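Local structure of transglutaminase elicitor (3TW5) at residues I127-P141 against P154-D166. The protein probably cross-links proteins by joining glutamine side chains to lysine amines, and probably acts as a pathogen-associated elicitor of plant innate immunity. The protein carries 1 engineered substitution. Sequence-based numbering, arbitrary orientation.
Sequences ISHAWSPAAILETEP and PMDLKALVSLVYD. Engineered in segment 127-141: Ser128 (natural residue Cys).
A knob-into-hole packing joins helix 128-137 to helix 154-166: Tyr165 of the second enters a hole lined by Ala130, Pro133, Ala134 and Leu137 of the first. Ala134 CB lies over the Tyr165 ring, 3.9 Å from its centroid and 6° off the normal, a CH-pi contact that suits a residue this small. Tyr165 OH then donates to Glu138 OE1 at 2.6 Å, nearly along the C-O axis, while Tyr352 OH bonds Glu138 OE2, so both oxygens of this buried carboxylate meet a hydroxyl. The helix axes come within 7.7 Å at 112°, in a peptidase CA clan fold, whose papain-like members carry the catalytic cysteine at a helix start; Ser128, an engineered replacement of Cys, begins helix 128-137, consistent with that site. Small Ala130 and Ser162 let the backbones approach. His129 NE2 donates, in the imidazole plane, to the anti lone pair of Asp166 OD1 (3.0 Å), which CG, anti to the backbone N (chi1 174°), carries there; Asn83 holds OD2. Rigid, apolar Pro141 packs on Pro154 at the helix start (CB to CB, 3.8 Å), and Lys158, long and extended, brings NZ to Glu140 OE1 (3.1 Å, a salt bridge) while bonding Ala38 O; Val290 N donates to Glu140 OE2.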
loop_
_atom_site.group_PDB
_atom_site.type_symbol
_atom_site.label_atom_id
_atom_site.label_comp_id
_atom_site.label_asym_id
_atom_site.label_seq_id
_atom_site.Cartn_x
_atom_site.Cartn_y
_atom_site.Cartn_z
ATOM N N ILE A 127 -2.163 9.049 4.140
ATOM C CA ILE A 127 -1.222 8.137 4.783
ATOM C C ILE A 127 -1.379 6.689 4.297
ATOM O O ILE A 127 -1.353 5.744 5.092
ATOM C CB ILE A 127 -1.306 8.217 6.336
ATOM C CG1 ILE A 127 -2.745 8.009 6.823
ATOM C CG2 ILE A 127 -0.756 9.548 6.833
ATOM C CD1 ILE A 127 -2.850 7.595 8.272
ATOM N N SER A 128 -1.536 6.524 2.983
ATOM C CA SER A 128 -1.634 5.197 2.370
ATOM C C SER A 128 -0.345 4.405 2.571
ATOM O O SER A 128 -0.372 3.178 2.690
ATOM C CB SER A 128 -1.947 5.312 0.876
ATOM O OG SER A 128 -0.863 5.891 0.169
ATOM N N HIS A 129 0.773 5.129 2.609
ATOM C CA HIS A 129 2.097 4.563 2.867
ATOM C C HIS A 129 2.213 4.007 4.286
ATOM O O HIS A 129 3.097 3.199 4.571
ATOM C CB HIS A 129 3.165 5.635 2.659
ATOM C CG HIS A 129 3.003 6.824 3.554
ATOM N ND1 HIS A 129 2.313 7.954 3.173
ATOM C CD2 HIS A 129 3.427 7.049 4.821
ATOM C CE1 HIS A 129 2.325 8.829 4.164
ATOM N NE2 HIS A 129 2.993 8.303 5.176
ATOM N N ALA A 130 1.325 4.461 5.168
ATOM C CA ALA A 130 1.319 4.046 6.566
ATOM C C ALA A 130 0.292 2.948 6.837
ATOM O O ALA A 130 0.555 2.029 7.618
ATOM C CB ALA A 130 1.067 5.240 7.459
ATOM N N TRP A 131 -0.872 3.050 6.196
ATOM C CA TRP A 131 -1.927 2.046 6.323
ATOM C C TRP A 131 -1.504 0.688 5.763
ATOM O O TRP A 131 -1.734 -0.348 6.395
ATOM C CB TRP A 131 -3.220 2.524 5.652
ATOM C CG TRP A 131 -4.083 1.404 5.143
ATOM C CD1 TRP A 131 -4.723 0.456 5.890
ATOM C CD2 TRP A 131 -4.389 1.109 3.777
ATOM N NE1 TRP A 131 -5.405 -0.413 5.075
ATOM C CE2 TRP A 131 -5.220 -0.034 3.772
ATOM C CE3 TRP A 131 -4.045 1.701 2.553
ATOM C CZ2 TRP A 131 -5.714 -0.599 2.590
ATOM C CZ3 TRP A 131 -4.537 1.139 1.377
ATOM C CH2 TRP A 131 -5.364 0.001 1.407
ATOM N N SER A 132 -0.890 0.702 4.581
ATOM C CA SER A 132 -0.498 -0.526 3.883
ATOM C C SER A 132 0.365 -1.477 4.724
ATOM O O SER A 132 0.013 -2.649 4.870
ATOM C CB SER A 132 0.185 -0.203 2.554
ATOM O OG SER A 132 -0.620 0.653 1.768
ATOM N N PRO A 133 1.491 -0.984 5.285
ATOM C CA PRO A 133 2.294 -1.869 6.127
ATOM C C PRO A 133 1.577 -2.278 7.412
ATOM O O PRO A 133 1.826 -3.366 7.925
ATOM C CB PRO A 133 3.533 -1.027 6.445
ATOM C CG PRO A 133 3.111 0.373 6.241
ATOM C CD PRO A 133 2.130 0.335 5.126
ATOM N N ALA A 134 0.696 -1.416 7.918
ATOM C CA ALA A 134 -0.108 -1.738 9.093
ATOM C C ALA A 134 -1.112 -2.839 8.761
ATOM O O ALA A 134 -1.323 -3.753 9.559
ATOM C CB ALA A 134 -0.810 -0.506 9.620
ATOM N N ALA A 135 -1.710 -2.758 7.573
ATOM C CA ALA A 135 -2.607 -3.800 7.077
ATOM C C ALA A 135 -1.928 -5.170 7.054
ATOM O O ALA A 135 -2.519 -6.172 7.461
ATOM C CB ALA A 135 -3.123 -3.439 5.703
ATOM N N ILE A 136 -0.679 -5.198 6.597
ATOM C CA ILE A 136 0.103 -6.429 6.536
ATOM C C ILE A 136 0.515 -6.908 7.931
ATOM O O ILE A 136 0.058 -7.960 8.386
ATOM C CB ILE A 136 1.353 -6.270 5.629
ATOM C CG1 ILE A 136 0.936 -5.897 4.202
ATOM C CG2 ILE A 136 2.200 -7.545 5.642
ATOM C CD1 ILE A 136 2.030 -5.245 3.382
ATOM N N LEU A 137 1.351 -6.126 8.610
ATOM C CA LEU A 137 1.996 -6.562 9.849
ATOM C C LEU A 137 1.060 -6.667 11.044
ATOM O O LEU A 137 1.273 -7.501 11.926
ATOM C CB LEU A 137 3.173 -5.644 10.207
ATOM C CG LEU A 137 4.382 -5.576 9.270
ATOM C CD1 LEU A 137 5.291 -4.456 9.726
ATOM C CD2 LEU A 137 5.145 -6.899 9.195
ATOM N N GLU A 138 0.029 -5.828 11.070
ATOM C CA GLU A 138 -0.865 -5.753 12.223
ATOM C C GLU A 138 -2.130 -6.600 12.039
ATOM O O GLU A 138 -2.821 -6.482 11.025
ATOM C CB GLU A 138 -1.227 -4.292 12.508
ATOM C CG GLU A 138 -1.209 -3.913 13.975
ATOM C CD GLU A 138 0.198 -3.760 14.528
ATOM O OE1 GLU A 138 1.011 -3.026 13.925
ATOM O OE2 GLU A 138 0.486 -4.370 15.579
ATOM N N THR A 139 -2.411 -7.459 13.020
ATOM C CA THR A 139 -3.646 -8.243 13.056
ATOM C C THR A 139 -4.838 -7.292 13.063
ATOM O O THR A 139 -4.842 -6.311 13.810
ATOM C CB THR A 139 -3.705 -9.144 14.311
ATOM O OG1 THR A 139 -2.520 -9.944 14.391
ATOM C CG2 THR A 139 -4.918 -10.062 14.272
ATOM N N GLU A 140 -5.840 -7.577 12.230
ATOM C CA GLU A 140 -7.005 -6.701 12.095
ATOM C C GLU A 140 -7.819 -6.603 13.382
ATOM O O GLU A 140 -8.091 -7.623 14.014
ATOM C CB GLU A 140 -7.911 -7.162 10.950
ATOM C CG GLU A 140 -9.045 -6.184 10.643
ATOM C CD GLU A 140 -10.051 -6.719 9.650
ATOM O OE1 GLU A 140 -10.523 -5.928 8.807
ATOM O OE2 GLU A 140 -10.379 -7.922 9.716
ATOM N N PRO A 141 -8.199 -5.369 13.774
ATOM C CA PRO A 141 -9.173 -5.179 14.842
ATOM C C PRO A 141 -10.489 -5.845 14.459
ATOM O O PRO A 141 -10.988 -5.630 13.350
ATOM C CB PRO A 141 -9.352 -3.659 14.889
ATOM C CG PRO A 141 -8.125 -3.108 14.308
ATOM C CD PRO A 141 -7.672 -4.085 13.277
ATOM N N PRO A 154 -13.369 -0.885 15.848
ATOM C CA PRO A 154 -12.267 -1.439 15.058
ATOM C C PRO A 154 -11.713 -0.423 14.065
ATOM O O PRO A 154 -10.502 -0.349 13.858
ATOM C CB PRO A 154 -12.928 -2.603 14.323
ATOM C CG PRO A 154 -13.954 -3.083 15.281
ATOM C CD PRO A 154 -14.477 -1.851 15.980
ATOM N N MET A 155 -12.609 0.365 13.485
ATOM C CA MET A 155 -12.242 1.418 12.555
ATOM C C MET A 155 -11.428 2.538 13.216
ATOM O O MET A 155 -10.469 3.038 12.626
ATOM C CB MET A 155 -13.500 1.981 11.900
ATOM C CG MET A 155 -13.235 2.911 10.757
ATOM S SD MET A 155 -12.295 2.094 9.465
ATOM C CE MET A 155 -12.115 3.476 8.371
ATOM N N ASP A 156 -11.815 2.928 14.429
ATOM C CA ASP A 156 -11.070 3.923 15.199
ATOM C C ASP A 156 -9.630 3.463 15.423
ATOM O O ASP A 156 -8.689 4.253 15.300
ATOM C CB ASP A 156 -11.739 4.181 16.552
ATOM C CG ASP A 156 -13.043 4.954 16.436
ATOM O OD1 ASP A 156 -13.114 5.940 15.670
ATOM O OD2 ASP A 156 -14.001 4.581 17.146
ATOM N N LEU A 157 -9.473 2.178 15.743
ATOM C CA LEU A 157 -8.160 1.581 15.972
ATOM C C LEU A 157 -7.330 1.514 14.695
ATOM O O LEU A 157 -6.113 1.683 14.736
ATOM C CB LEU A 157 -8.295 0.195 16.606
ATOM C CG LEU A 157 -9.005 0.127 17.962
ATOM C CD1 LEU A 157 -9.046 -1.297 18.464
ATOM C CD2 LEU A 157 -8.344 1.032 18.992
ATOM N N LYS A 158 -7.992 1.278 13.564
ATOM C CA LYS A 158 -7.335 1.339 12.256
ATOM C C LYS A 158 -6.757 2.732 11.995
ATOM O O LYS A 158 -5.674 2.860 11.426
ATOM C CB LYS A 158 -8.300 0.935 11.135
ATOM C CG LYS A 158 -8.634 -0.548 11.119
ATOM C CD LYS A 158 -9.565 -0.923 9.978
ATOM C CE LYS A 158 -9.817 -2.426 9.972
ATOM N NZ LYS A 158 -10.580 -2.878 8.780
ATOM N N ALA A 159 -7.481 3.764 12.429
ATOM C CA ALA A 159 -7.026 5.151 12.326
ATOM C C ALA A 159 -5.803 5.405 13.192
ATOM O O ALA A 159 -4.811 5.967 12.726
ATOM C CB ALA A 159 -8.140 6.107 12.714
ATOM N N LEU A 160 -5.885 4.987 14.452
ATOM C CA LEU A 160 -4.810 5.208 15.409
ATOM C C LEU A 160 -3.514 4.517 14.988
ATOM O O LEU A 160 -2.463 5.159 14.936
ATOM C CB LEU A 160 -5.233 4.777 16.818
ATOM C CG LEU A 160 -6.376 5.550 17.488
ATOM C CD1 LEU A 160 -6.674 4.959 18.851
ATOM C CD2 LEU A 160 -6.069 7.044 17.597
ATOM N N VAL A 161 -3.596 3.226 14.665
ATOM C CA VAL A 161 -2.416 2.453 14.263
ATOM C C VAL A 161 -1.821 2.939 12.934
ATOM O O VAL A 161 -0.607 2.899 12.744
ATOM C CB VAL A 161 -2.687 0.916 14.254
ATOM C CG1 VAL A 161 -3.566 0.508 13.081
ATOM C CG2 VAL A 161 -1.382 0.135 14.239
ATOM N N SER A 162 -2.671 3.421 12.031
ATOM C CA SER A 162 -2.200 3.954 10.756
ATOM C C SER A 162 -1.321 5.186 10.957
ATOM O O SER A 162 -0.246 5.284 10.366
ATOM C CB SER A 162 -3.371 4.273 9.824
ATOM O OG SER A 162 -3.994 3.085 9.376
ATOM N N LEU A 163 -1.777 6.111 11.802
ATOM C CA LEU A 163 -1.032 7.335 12.087
ATOM C C LEU A 163 0.246 7.055 12.882
ATOM O O LEU A 163 1.243 7.769 12.730
ATOM C CB LEU A 163 -1.909 8.350 12.821
ATOM C CG LEU A 163 -1.431 9.804 12.792
ATOM C CD1 LEU A 163 -1.622 10.419 11.417
ATOM C CD2 LEU A 163 -2.142 10.632 13.841
ATOM N N VAL A 164 0.209 6.021 13.724
ATOM C CA VAL A 164 1.400 5.568 14.438
ATOM C C VAL A 164 2.483 5.225 13.423
ATOM O O VAL A 164 3.600 5.734 13.511
ATOM C CB VAL A 164 1.112 4.350 15.354
ATOM C CG1 VAL A 164 2.410 3.678 15.801
ATOM C CG2 VAL A 164 0.302 4.774 16.562
ATOM N N TYR A 165 2.133 4.391 12.448
ATOM C CA TYR A 165 3.064 3.960 11.405
ATOM C C TYR A 165 3.624 5.120 10.589
ATOM O O TYR A 165 4.743 5.039 10.083
ATOM C CB TYR A 165 2.395 2.943 10.485
ATOM C CG TYR A 165 2.529 1.511 10.945
ATOM C CD1 TYR A 165 3.255 0.590 10.195
ATOM C CD2 TYR A 165 1.932 1.076 12.125
ATOM C CE1 TYR A 165 3.382 -0.729 10.607
ATOM C CE2 TYR A 165 2.053 -0.239 12.545
ATOM C CZ TYR A 165 2.776 -1.135 11.779
ATOM O OH TYR A 165 2.904 -2.439 12.189
ATOM N N ASP A 166 2.849 6.193 10.462
ATOM C CA ASP A 166 3.332 7.401 9.804
ATOM C C ASP A 166 4.377 8.103 10.665
ATOM O O ASP A 166 5.397 8.562 10.153
ATOM C CB ASP A 166 2.182 8.359 9.498
ATOM C CG ASP A 166 2.666 9.692 8.955
ATOM O OD1 ASP A 166 3.040 9.758 7.766
ATOM O OD2 ASP A 166 2.672 10.676 9.721
#